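Apc35852 (Geobacillus stearothermophilus, PDB 1U9C) is of unknown function but belongs to the DJ-1/PfpI family, whose relatives include DJ-1-like chaperones and PfpI-type proteases. Local coordinates at residues 27-32 against 67-72; 36-41 against 211-216; 155-160 against 170-175; 184-189 against 202-207. All blocks are in the same frame, centred on the assembly; numbering follows the deposited sequence.

Contact 1 (27-32 against 67-72); sequences WLEEFA and PSWAEA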
# COMPACT_ATOMS: atom_id res chain seq x y z
N TRP A 27 -4.62 8.29 0.43
CA TRP A 27 -5.96 8.11 0.94
C TRP A 27 -5.86 7.88 2.46
O TRP A 27 -5.44 6.81 2.88
CB TRP A 27 -6.69 6.91 0.30
CG TRP A 27 -8.14 6.98 0.53
CD1 TRP A 27 -8.82 6.49 1.62
CD2 TRP A 27 -9.09 7.67 -0.27
NE1 TRP A 27 -10.16 6.82 1.51
CE2 TRP A 27 -10.33 7.56 0.37
CE3 TRP A 27 -9.00 8.38 -1.47
CZ2 TRP A 27 -11.47 8.12 -0.16
CZ3 TRP A 27 -10.15 8.94 -1.98
CH2 TRP A 27 -11.33 8.81 -1.35
N LEU A 28 -6.21 8.88 3.23
CA LEU A 28 -5.90 8.92 4.65
C LEU A 28 -6.24 7.64 5.41
O LEU A 28 -5.38 7.09 6.13
CB LEU A 28 -6.52 10.17 5.29
CG LEU A 28 -6.28 10.26 6.78
CD1 LEU A 28 -4.81 10.30 7.20
CD2 LEU A 28 -7.02 11.51 7.27
N GLU A 29 -7.44 7.11 5.26
CA GLU A 29 -7.86 5.99 6.06
C GLU A 29 -6.94 4.80 5.86
O GLU A 29 -6.79 3.95 6.75
CB GLU A 29 -9.33 5.59 5.71
CG GLU A 29 -9.84 4.31 6.36
CD GLU A 29 -11.24 3.92 6.01
OE1 GLU A 29 -11.84 4.46 5.05
OE2 GLU A 29 -11.70 2.99 6.72
N GLU A 30 -6.46 4.63 4.65
CA GLU A 30 -5.63 3.48 4.30
C GLU A 30 -4.30 3.43 5.02
O GLU A 30 -3.69 2.38 5.11
CB GLU A 30 -5.46 3.39 2.80
CG GLU A 30 -6.78 3.07 2.08
CD GLU A 30 -6.73 3.18 0.62
OE1 GLU A 30 -5.69 3.32 0.04
OE2 GLU A 30 -7.88 3.14 0.06
N PHE A 31 -3.84 4.59 5.47
CA PHE A 31 -2.71 4.71 6.40
C PHE A 31 -3.19 4.66 7.85
O PHE A 31 -2.66 3.91 8.65
CB PHE A 31 -1.96 6.02 6.17
CG PHE A 31 -0.88 6.25 7.16
CD1 PHE A 31 0.33 5.58 7.06
CD2 PHE A 31 -1.07 7.06 8.27
CE1 PHE A 31 1.31 5.76 8.03
CE2 PHE A 31 -0.11 7.24 9.21
CZ PHE A 31 1.08 6.59 9.10
N ALA A 32 -4.18 5.48 8.18
CA ALA A 32 -4.50 5.72 9.58
C ALA A 32 -5.07 4.46 10.26
O ALA A 32 -4.70 4.15 11.40
CB ALA A 32 -5.49 6.87 9.74
N PRO A 67 -11.71 10.47 15.37
CA PRO A 67 -10.91 10.98 16.48
C PRO A 67 -9.74 10.13 16.88
O PRO A 67 -8.70 10.64 17.25
CB PRO A 67 -11.91 11.05 17.59
CG PRO A 67 -13.24 11.26 16.87
CD PRO A 67 -13.16 10.49 15.64
N SER A 68 -9.81 8.84 16.63
CA SER A 68 -8.72 7.94 16.94
C SER A 68 -7.50 8.17 16.08
O SER A 68 -6.42 7.65 16.40
CB SER A 68 -9.20 6.48 16.85
OG SER A 68 -9.48 6.18 15.50
N TRP A 69 -7.61 8.83 14.93
CA TRP A 69 -6.51 9.03 13.98
C TRP A 69 -5.53 10.17 14.27
O TRP A 69 -4.62 10.44 13.48
CB TRP A 69 -7.09 9.27 12.57
CG TRP A 69 -7.96 8.18 12.08
CD1 TRP A 69 -8.19 6.98 12.63
CD2 TRP A 69 -8.66 8.21 10.84
NE1 TRP A 69 -9.04 6.24 11.84
CE2 TRP A 69 -9.34 6.99 10.74
CE3 TRP A 69 -8.81 9.16 9.83
CZ2 TRP A 69 -10.19 6.71 9.64
CZ3 TRP A 69 -9.62 8.82 8.73
CH2 TRP A 69 -10.27 7.64 8.68
N ALA A 70 -5.68 10.81 15.42
CA ALA A 70 -4.88 11.99 15.73
C ALA A 70 -3.36 11.70 15.59
O ALA A 70 -2.63 12.47 14.97
CB ALA A 70 -5.14 12.47 17.12
N GLU A 71 -2.89 10.62 16.18
CA GLU A 71 -1.47 10.34 16.11
C GLU A 71 -1.01 9.94 14.70
O GLU A 71 0.08 10.27 14.24
CB GLU A 71 -1.11 9.23 17.10
CG GLU A 71 -1.17 9.70 18.53
CD GLU A 71 -1.32 8.53 19.46
OE1 GLU A 71 -2.47 8.00 19.68
OE2 GLU A 71 -0.25 8.13 19.94
N ALA A 72 -1.84 9.21 13.97
CA ALA A 72 -1.53 8.90 12.56
C ALA A 72 -1.40 10.13 11.72
O ALA A 72 -0.46 10.25 10.94
CB ALA A 72 -2.62 8.02 12.04
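The indole of Trp69 lies against the first turn of helix 28-40, touching Leu28, Glu29 and Ala32. Trp69 CB starts the contact, 4.0 Å from Ala32 CB. The first torsion (chi1 -57°) sets CG anti to the carbonyl carbon, and there the ring system begins to pass the Ala32 methyl. Ala32 CB stands over one face of the five-membered ring, 3.7 Å from its centroid and 16° off the normal, a CH-pi contact. Further out along the six-membered ring, Trp69 CE3 meets Leu28 CD2 at 3.9 Å, and CZ3 meets the same branch. The far corner, Trp69 CH2, comes within 3.7 Å of Glu29 CB; both neighbours approach obliquely. Three residues after Trp69, Ala72 brings its CB to 3.9 Å from Ala32 CB, while Phe31 CE2 comes within 3.5 Å of Ala72 O, which lies at the ring edge near its plane. Trp69 holds the N-cap position of helix 70-75, and its side chain also touches Val33, so the start of that helix packs on helix 28-40. Since the contact round Trp69 is carbon on carbon, and the alanine methyls add to it, the two helix starts probably hold together by shape and dispersion rather than polar pairing.

Contact 2 (36-41 against 211-216); sequences LVFQEK and STAEKV
Phe38 and Val37 of helix 28-40 face Ala213, Glu214 and Val216 of helix 209-221, two neighbouring helices packed against the central sheet of the alpha/beta sandwich of the DJ-1/PfpI family. The short axes run in nearly the same sense, crossing at -32° with a closest approach of 10.0 Å, and the nearest backbones are those of Val37 and Ala213, their CA atoms 6.9 Å apart. The methyl of Ala213 is met by two larger partners, Val37 CG1 and Phe38 CZ, each 4.1 Å from Ala213 CB. The side chains of Phe38 and Val216 cross at about a right angle. Phe38 CG is anti to the carbonyl carbon (chi1 -60°), and from there the ring extends to bring Phe38 CE1 within 3.8 Å of Val216 CG1, an oblique approach. Phe38 CE1 also lies 3.7 Å from Ala213 O. Beneath, Phe38 touches Val45 of strand 44-49 and Val216 touches Ile201 of strand 200-203, so both side chains reach from the helix layer to the sheet. An alanine at Phe38 would probably open a gap beside Val216 CG1 and leave the Ala213 methyl with Val37 as its remaining side-chain neighbour among residues 36-41. On the exposed side, Glu214 begins by pointing away from Val37, but the bend at chi2 (-66°) turns CD back, and the side chain crosses Val37 obliquely, with Glu214 OE2 3.7 Å from Val37 CG1.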
# COMPACT_ATOMS: atom_id res chain seq x y z
N LEU A 36 -3.05 2.56 13.34
CA LEU A 36 -3.63 2.41 14.68
C LEU A 36 -3.65 0.93 15.07
O LEU A 36 -3.34 0.58 16.23
CB LEU A 36 -5.06 3.00 14.72
CG LEU A 36 -5.89 2.88 15.99
CD1 LEU A 36 -5.20 3.64 17.09
CD2 LEU A 36 -7.33 3.34 15.83
N VAL A 37 -4.07 0.01 14.18
CA VAL A 37 -4.03 -1.42 14.45
C VAL A 37 -2.64 -1.86 14.87
O VAL A 37 -2.47 -2.57 15.90
CB VAL A 37 -4.53 -2.26 13.20
CG1 VAL A 37 -4.19 -3.78 13.33
CG2 VAL A 37 -6.03 -2.06 12.95
N PHE A 38 -1.62 -1.46 14.11
CA PHE A 38 -0.26 -1.87 14.43
C PHE A 38 0.25 -1.27 15.75
O PHE A 38 0.89 -1.96 16.55
CB PHE A 38 0.68 -1.53 13.26
CG PHE A 38 0.32 -2.20 11.96
CD1 PHE A 38 -0.24 -3.46 11.89
CD2 PHE A 38 0.56 -1.53 10.77
CE1 PHE A 38 -0.56 -4.03 10.69
CE2 PHE A 38 0.24 -2.12 9.58
CZ PHE A 38 -0.32 -3.37 9.54
N GLN A 39 -0.04 -0.00 15.97
CA GLN A 39 0.32 0.61 17.26
C GLN A 39 -0.38 -0.12 18.42
O GLN A 39 0.31 -0.36 19.45
CB GLN A 39 -0.07 2.11 17.24
CG GLN A 39 0.80 2.93 16.37
CD GLN A 39 2.21 2.99 16.86
OE1 GLN A 39 3.16 2.64 16.17
NE2 GLN A 39 2.34 3.34 18.12
N GLU A 40 -1.66 -0.50 18.28
CA GLU A 40 -2.43 -1.23 19.37
C GLU A 40 -1.78 -2.55 19.69
O GLU A 40 -1.87 -3.04 20.82
CB GLU A 40 -3.88 -1.50 18.90
CG GLU A 40 -4.83 -0.30 18.94
CD GLU A 40 -6.16 -0.49 18.19
OE1 GLU A 40 -6.37 -1.39 17.32
OE2 GLU A 40 -7.09 0.32 18.42
N LYS A 41 -1.19 -3.20 18.72
CA LYS A 41 -0.55 -4.46 18.94
C LYS A 41 0.83 -4.30 19.55
O LYS A 41 1.48 -5.31 19.88
CB LYS A 41 -0.37 -5.23 17.61
CG LYS A 41 -1.59 -5.88 17.07
CD LYS A 41 -2.15 -6.99 17.99
CE LYS A 41 -1.28 -8.20 18.15
NZ LYS A 41 -1.98 -9.26 19.00
N SER A 211 -9.25 -4.93 7.44
CA SER A 211 -9.11 -6.36 7.25
C SER A 211 -7.74 -6.70 6.71
O SER A 211 -7.15 -7.70 7.08
CB SER A 211 -10.20 -6.99 6.35
OG SER A 211 -10.17 -6.53 5.02
N THR A 212 -7.20 -5.81 5.89
CA THR A 212 -5.85 -6.00 5.36
C THR A 212 -4.88 -5.95 6.50
O THR A 212 -3.99 -6.83 6.62
CB THR A 212 -5.52 -4.91 4.28
OG1 THR A 212 -6.49 -4.99 3.23
CG2 THR A 212 -4.19 -5.22 3.58
N ALA A 213 -4.99 -4.94 7.34
CA ALA A 213 -4.12 -4.84 8.51
C ALA A 213 -4.24 -6.04 9.43
O ALA A 213 -3.25 -6.51 9.97
CB ALA A 213 -4.38 -3.56 9.27
N GLU A 214 -5.45 -6.57 9.61
CA GLU A 214 -5.63 -7.70 10.50
C GLU A 214 -5.01 -8.97 9.94
O GLU A 214 -4.54 -9.87 10.68
CB GLU A 214 -7.11 -7.89 10.84
CG GLU A 214 -7.70 -6.73 11.64
CD GLU A 214 -7.12 -6.55 13.04
OE1 GLU A 214 -6.39 -7.45 13.51
OE2 GLU A 214 -7.42 -5.51 13.69
N LYS A 215 -4.97 -9.11 8.63
CA LYS A 215 -4.22 -10.20 8.02
C LYS A 215 -2.72 -10.12 8.29
O LYS A 215 -2.07 -11.13 8.49
CB LYS A 215 -4.49 -10.34 6.50
CG LYS A 215 -5.87 -10.97 6.15
CD LYS A 215 -6.21 -10.90 4.64
CE LYS A 215 -7.47 -11.68 4.30
NZ LYS A 215 -8.73 -11.06 4.84
N VAL A 216 -2.19 -8.89 8.25
CA VAL A 216 -0.77 -8.66 8.59
C VAL A 216 -0.53 -9.09 10.01
O VAL A 216 0.43 -9.79 10.29
CB VAL A 216 -0.36 -7.22 8.30
CG1 VAL A 216 1.03 -6.94 8.79
CG2 VAL A 216 -0.49 -6.95 6.80

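Contact 3 (155-160 against 170-175); sequences FTDEEE and PFLLES
Glu174 OE1 is gripped from two sources at the start of helix 157-163: the backbone Asp157 N donates to it at 2.8 Å, and water 2 donates at the same length. The amide bond is nearly straight (166°) and meets the carboxylate on its anti side. Water 2 in turn accepts from Glu158 N, so one carboxylate oxygen serves two consecutive amides of the first turn, one of them through water. Glu174 reaches there with CG anti to its backbone N (chi1 163°) and an extended chain beyond, and its OE2 is paired with Arg178. The reciprocal link comes from Asp157, whose OD2 accepts from Ser175 OG at 2.5 Å on the syn side, while its OD1 takes a bond from water 1 that leads to Glu174 N. Each helix start thus presents a carboxylate to the other. At the N terminus of helix 157-163, Thr156 as N-cap and Glu159 form a capping box: Thr156 OG1 accepts from Glu159 N at 3.1 Å, and Glu159 OE1 accepts from Thr156 N at 2.9 Å. The two carboxylates approach to 4.0 Å between Asp157 OD1 and Glu174 OE1, a repulsion that Arg178 and the helix starts might offset. An alanine in place of Asp157 would probably leave Ser175 OG without this acceptor and water 1 less firmly held. Glu160 is hydrogen-bonded through OE2 to His99 NE2 and through OE1 to His130 NE2, and OE1 also reaches Leu173 N through water 3. Below its carboxylate, Glu160 CG packs 4.0 Å from Leu172 CD2.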
# COMPACT_ATOMS: atom_id res chain seq x y z
N PHE A 155 -7.65 -2.00 -6.22
CA PHE A 155 -8.69 -1.17 -6.79
C PHE A 155 -8.98 -1.71 -8.17
O PHE A 155 -8.09 -1.96 -8.96
CB PHE A 155 -8.20 0.24 -6.92
CG PHE A 155 -9.27 1.27 -6.96
CD1 PHE A 155 -9.97 1.59 -5.84
CD2 PHE A 155 -9.49 2.00 -8.11
CE1 PHE A 155 -10.89 2.60 -5.86
CE2 PHE A 155 -10.41 3.01 -8.13
CZ PHE A 155 -11.10 3.31 -7.01
N THR A 156 -10.25 -1.94 -8.45
CA THR A 156 -10.60 -2.61 -9.69
C THR A 156 -10.75 -1.64 -10.82
O THR A 156 -11.00 -0.45 -10.61
CB THR A 156 -11.91 -3.41 -9.52
OG1 THR A 156 -12.99 -2.53 -9.18
CG2 THR A 156 -11.83 -4.46 -8.43
N ASP A 157 -10.65 -2.18 -12.03
CA ASP A 157 -10.87 -1.38 -13.22
C ASP A 157 -12.27 -0.80 -13.23
O ASP A 157 -12.45 0.32 -13.68
CB ASP A 157 -10.68 -2.18 -14.48
CG ASP A 157 -9.26 -2.65 -14.68
OD1 ASP A 157 -8.33 -2.19 -13.99
OD2 ASP A 157 -9.01 -3.49 -15.58
N GLU A 158 -13.26 -1.58 -12.77
CA GLU A 158 -14.63 -1.09 -12.62
C GLU A 158 -14.75 0.09 -11.66
O GLU A 158 -15.41 1.07 -11.94
CB GLU A 158 -15.56 -2.22 -12.12
CG GLU A 158 -17.04 -1.80 -12.04
CD GLU A 158 -17.93 -2.79 -11.29
OE1 GLU A 158 -17.42 -3.71 -10.61
OE2 GLU A 158 -19.17 -2.66 -11.39
N GLU A 159 -14.09 -0.01 -10.51
CA GLU A 159 -14.06 1.09 -9.56
C GLU A 159 -13.36 2.31 -10.18
O GLU A 159 -13.85 3.41 -10.04
CB GLU A 159 -13.37 0.69 -8.26
CG GLU A 159 -14.26 -0.15 -7.34
CD GLU A 159 -13.51 -0.98 -6.30
OE1 GLU A 159 -12.46 -1.58 -6.63
OE2 GLU A 159 -14.01 -1.09 -5.15
N GLU A 160 -12.32 2.07 -10.97
CA GLU A 160 -11.59 3.16 -11.62
C GLU A 160 -12.42 3.86 -12.69
O GLU A 160 -12.35 5.08 -12.86
CB GLU A 160 -10.29 2.63 -12.25
CG GLU A 160 -9.23 3.68 -12.56
CD GLU A 160 -8.59 4.24 -11.30
OE1 GLU A 160 -7.59 3.66 -10.86
OE2 GLU A 160 -9.12 5.20 -10.74
N PRO A 170 -1.71 6.21 -15.93
CA PRO A 170 -0.64 5.77 -16.80
C PRO A 170 -0.81 4.33 -17.24
O PRO A 170 -0.25 3.94 -18.29
CB PRO A 170 0.60 5.96 -15.93
CG PRO A 170 0.16 5.93 -14.67
CD PRO A 170 -1.19 6.61 -14.61
N PHE A 171 -1.53 3.57 -16.42
CA PHE A 171 -1.93 2.18 -16.72
C PHE A 171 -3.07 1.85 -15.77
O PHE A 171 -3.30 2.56 -14.79
CB PHE A 171 -0.77 1.22 -16.46
CG PHE A 171 -0.25 1.27 -15.04
CD1 PHE A 171 -0.71 0.39 -14.08
CD2 PHE A 171 0.72 2.20 -14.70
CE1 PHE A 171 -0.22 0.46 -12.78
CE2 PHE A 171 1.20 2.28 -13.42
CZ PHE A 171 0.74 1.40 -12.45
N LEU A 172 -3.80 0.79 -16.03
CA LEU A 172 -4.85 0.35 -15.11
C LEU A 172 -4.26 -0.74 -14.19
O LEU A 172 -3.63 -1.68 -14.65
CB LEU A 172 -6.11 -0.17 -15.83
CG LEU A 172 -6.95 0.88 -16.53
CD1 LEU A 172 -8.23 0.30 -17.05
CD2 LEU A 172 -7.21 2.08 -15.61
N LEU A 173 -4.45 -0.57 -12.90
CA LEU A 173 -3.78 -1.41 -11.92
C LEU A 173 -4.19 -2.90 -11.94
O LEU A 173 -3.34 -3.75 -12.06
CB LEU A 173 -4.01 -0.81 -10.55
CG LEU A 173 -3.39 -1.55 -9.37
CD1 LEU A 173 -1.95 -1.75 -9.62
CD2 LEU A 173 -3.56 -0.78 -8.08
N GLU A 174 -5.48 -3.17 -11.90
CA GLU A 174 -5.95 -4.56 -11.96
C GLU A 174 -5.46 -5.24 -13.25
O GLU A 174 -4.90 -6.35 -13.27
CB GLU A 174 -7.50 -4.62 -11.88
CG GLU A 174 -8.11 -5.96 -12.33
CD GLU A 174 -9.65 -5.98 -12.34
OE1 GLU A 174 -10.34 -4.98 -12.00
OE2 GLU A 174 -10.20 -7.05 -12.71
N SER A 175 -5.66 -4.54 -14.37
CA SER A 175 -5.27 -5.05 -15.66
C SER A 175 -3.79 -5.37 -15.70
O SER A 175 -3.36 -6.39 -16.24
CB SER A 175 -5.56 -3.99 -16.73
OG SER A 175 -6.95 -3.93 -16.94
O HOH W 1 -7.55 -1.05 -11.57
O HOH W 2 -12.96 -4.44 -12.76
O HOH W 3 -6.24 1.38 -11.94

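Contact 4 (184-189 against 202-207); sequences FVRGGK and TGQNPQ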
# COMPACT_ATOMS: atom_id res chain seq x y z
N PHE A 184 -6.08 -12.52 -10.22
CA PHE A 184 -6.78 -11.42 -9.62
C PHE A 184 -8.13 -11.88 -9.12
O PHE A 184 -8.81 -12.69 -9.77
CB PHE A 184 -6.95 -10.28 -10.64
CG PHE A 184 -7.39 -8.99 -10.03
CD1 PHE A 184 -6.47 -8.08 -9.53
CD2 PHE A 184 -8.73 -8.72 -9.86
CE1 PHE A 184 -6.89 -6.89 -8.94
CE2 PHE A 184 -9.15 -7.56 -9.26
CZ PHE A 184 -8.23 -6.64 -8.80
N VAL A 185 -8.52 -11.34 -7.98
CA VAL A 185 -9.79 -11.64 -7.38
C VAL A 185 -10.28 -10.37 -6.68
O VAL A 185 -9.50 -9.45 -6.35
CB VAL A 185 -9.65 -12.84 -6.42
CG1 VAL A 185 -8.88 -12.46 -5.18
CG2 VAL A 185 -11.01 -13.48 -6.13
N ARG A 186 -11.60 -10.29 -6.52
CA ARG A 186 -12.20 -9.12 -5.94
C ARG A 186 -13.55 -9.42 -5.35
O ARG A 186 -14.07 -10.53 -5.49
CB ARG A 186 -12.32 -8.04 -7.01
CG ARG A 186 -12.77 -8.62 -8.35
CD ARG A 186 -13.44 -7.65 -9.21
NE ARG A 186 -14.54 -6.98 -8.53
CZ ARG A 186 -15.22 -5.98 -9.07
NH1 ARG A 186 -14.90 -5.52 -10.28
NH2 ARG A 186 -16.20 -5.41 -8.38
N GLY A 187 -14.11 -8.43 -4.67
CA GLY A 187 -15.45 -8.47 -4.15
C GLY A 187 -16.23 -7.33 -4.77
O GLY A 187 -15.74 -6.60 -5.67
N GLY A 188 -17.44 -7.13 -4.28
CA GLY A 188 -18.26 -6.04 -4.78
C GLY A 188 -17.54 -4.72 -4.73
O GLY A 188 -16.75 -4.47 -3.81
N LYS A 189 -17.78 -3.85 -5.71
CA LYS A 189 -17.19 -2.52 -5.66
C LYS A 189 -17.49 -1.92 -4.29
O LYS A 189 -18.56 -2.11 -3.73
CB LYS A 189 -17.69 -1.61 -6.80
CG LYS A 189 -19.19 -1.46 -6.96
CD LYS A 189 -19.51 -0.37 -7.97
CE LYS A 189 -20.95 -0.38 -8.38
NZ LYS A 189 -21.26 0.73 -9.32
N THR A 202 -3.30 -8.32 0.24
CA THR A 202 -3.79 -7.17 -0.49
C THR A 202 -5.22 -6.92 -0.15
O THR A 202 -6.00 -7.85 0.16
CB THR A 202 -3.61 -7.35 -2.01
OG1 THR A 202 -4.06 -8.62 -2.47
CG2 THR A 202 -2.15 -7.27 -2.40
N GLY A 203 -5.62 -5.66 -0.30
CA GLY A 203 -6.99 -5.20 -0.02
C GLY A 203 -7.47 -4.35 -1.19
O GLY A 203 -6.69 -3.70 -1.87
N GLN A 204 -8.77 -4.32 -1.41
CA GLN A 204 -9.35 -3.74 -2.64
C GLN A 204 -9.58 -2.23 -2.62
O GLN A 204 -9.44 -1.58 -3.62
CB GLN A 204 -10.66 -4.46 -2.92
CG GLN A 204 -11.23 -4.20 -4.30
CD GLN A 204 -12.48 -4.96 -4.54
OE1 GLN A 204 -12.56 -6.13 -4.17
NE2 GLN A 204 -13.49 -4.30 -5.07
N ASN A 205 -9.96 -1.70 -1.48
CA ASN A 205 -10.44 -0.33 -1.43
C ASN A 205 -10.39 0.22 0.02
O ASN A 205 -9.95 -0.47 0.93
CB ASN A 205 -11.83 -0.30 -2.01
CG ASN A 205 -12.68 -1.33 -1.37
OD1 ASN A 205 -12.54 -1.54 -0.19
ND2 ASN A 205 -13.50 -2.05 -2.14
N PRO A 206 -10.81 1.46 0.24
CA PRO A 206 -10.67 2.04 1.58
C PRO A 206 -11.36 1.23 2.63
O PRO A 206 -10.88 1.10 3.74
CB PRO A 206 -11.28 3.45 1.44
CG PRO A 206 -11.12 3.77 0.06
CD PRO A 206 -11.27 2.47 -0.72
N GLN A 207 -12.48 0.64 2.26
CA GLN A 207 -13.26 -0.19 3.14
C GLN A 207 -12.57 -1.51 3.54
O GLN A 207 -13.04 -2.22 4.46
CB GLN A 207 -14.62 -0.53 2.48
CG GLN A 207 -15.53 0.68 2.15
CD GLN A 207 -15.12 1.53 0.94
OE1 GLN A 207 -14.33 1.13 0.10
NE2 GLN A 207 -15.75 2.72 0.83
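The side-chain amide of Gln204 pairs with the backbone of Gly187 through two hydrogen bonds. Gly187 N donates to Gln204 OE1 at 2.8 Å in an almost perfectly straight line (178°), lying in the carbonyl plane on a lone pair. The return bond, from Gln204 NE2 to Gly187 O, is longer at 3.3 Å, and its donor stands above the carbonyl plane, 54° out of it. That carbonyl oxygen has two further donors in a side-on grip: Arg186 NE lies 3.1 Å and Arg186 NH2 3.0 Å from Gly187 O, which sits close to the guanidinium plane. Three N-H groups therefore converge on one oxygen, and this should hold the Gly187-Gly188 peptide, whose oxygen it is. Arg186 NH2 has a second partner in Glu158, which ties the grip to helix 157-163, and Gln204 NE2 bonds weakly to Glu159. In the fold, Gln204 leaves the C-terminal end of strand 200-203 and begins the turn toward helix 209-221, while Gly187 belongs to the irregular loop between strand 183-184 and strand 194-197. The Gln204 side chain spans from one to the other with CG anti to the backbone N (chi1 -167°) and an extended chain beyond. Next to it, Asn205 uses OD1 for Ser208 and ND2 for Thr191 and Glu159, so the same loop is held at a neighbouring point. Carbon contacts are few and fall on the same amide: Arg186 CB lies 3.4 Å from Gln204 OE1, and Lys189 CA comes within 4.1 Å of Gln204 NE2.

From the N terminus, helix 28-40 supplies the first segments of contacts 1 and 2 in turn. Contact 1 closes first, over a loop that holds strand 44-49, and ties the start of that helix to helix 70-75. Contact 2 opens before this closure and ends only near the C terminus, so the two cross, and Ser68 touches Leu36 where they meet. Nested inside contact 2 lie contacts 3 and 4, one after the other. Contact 3 closes a nine-residue connection between two helices; contact 4 ties the following loop to the end of strand 200-203. These two join through Glu158 and Arg186, while Pro206 carries contact 4 across to helix 28-40.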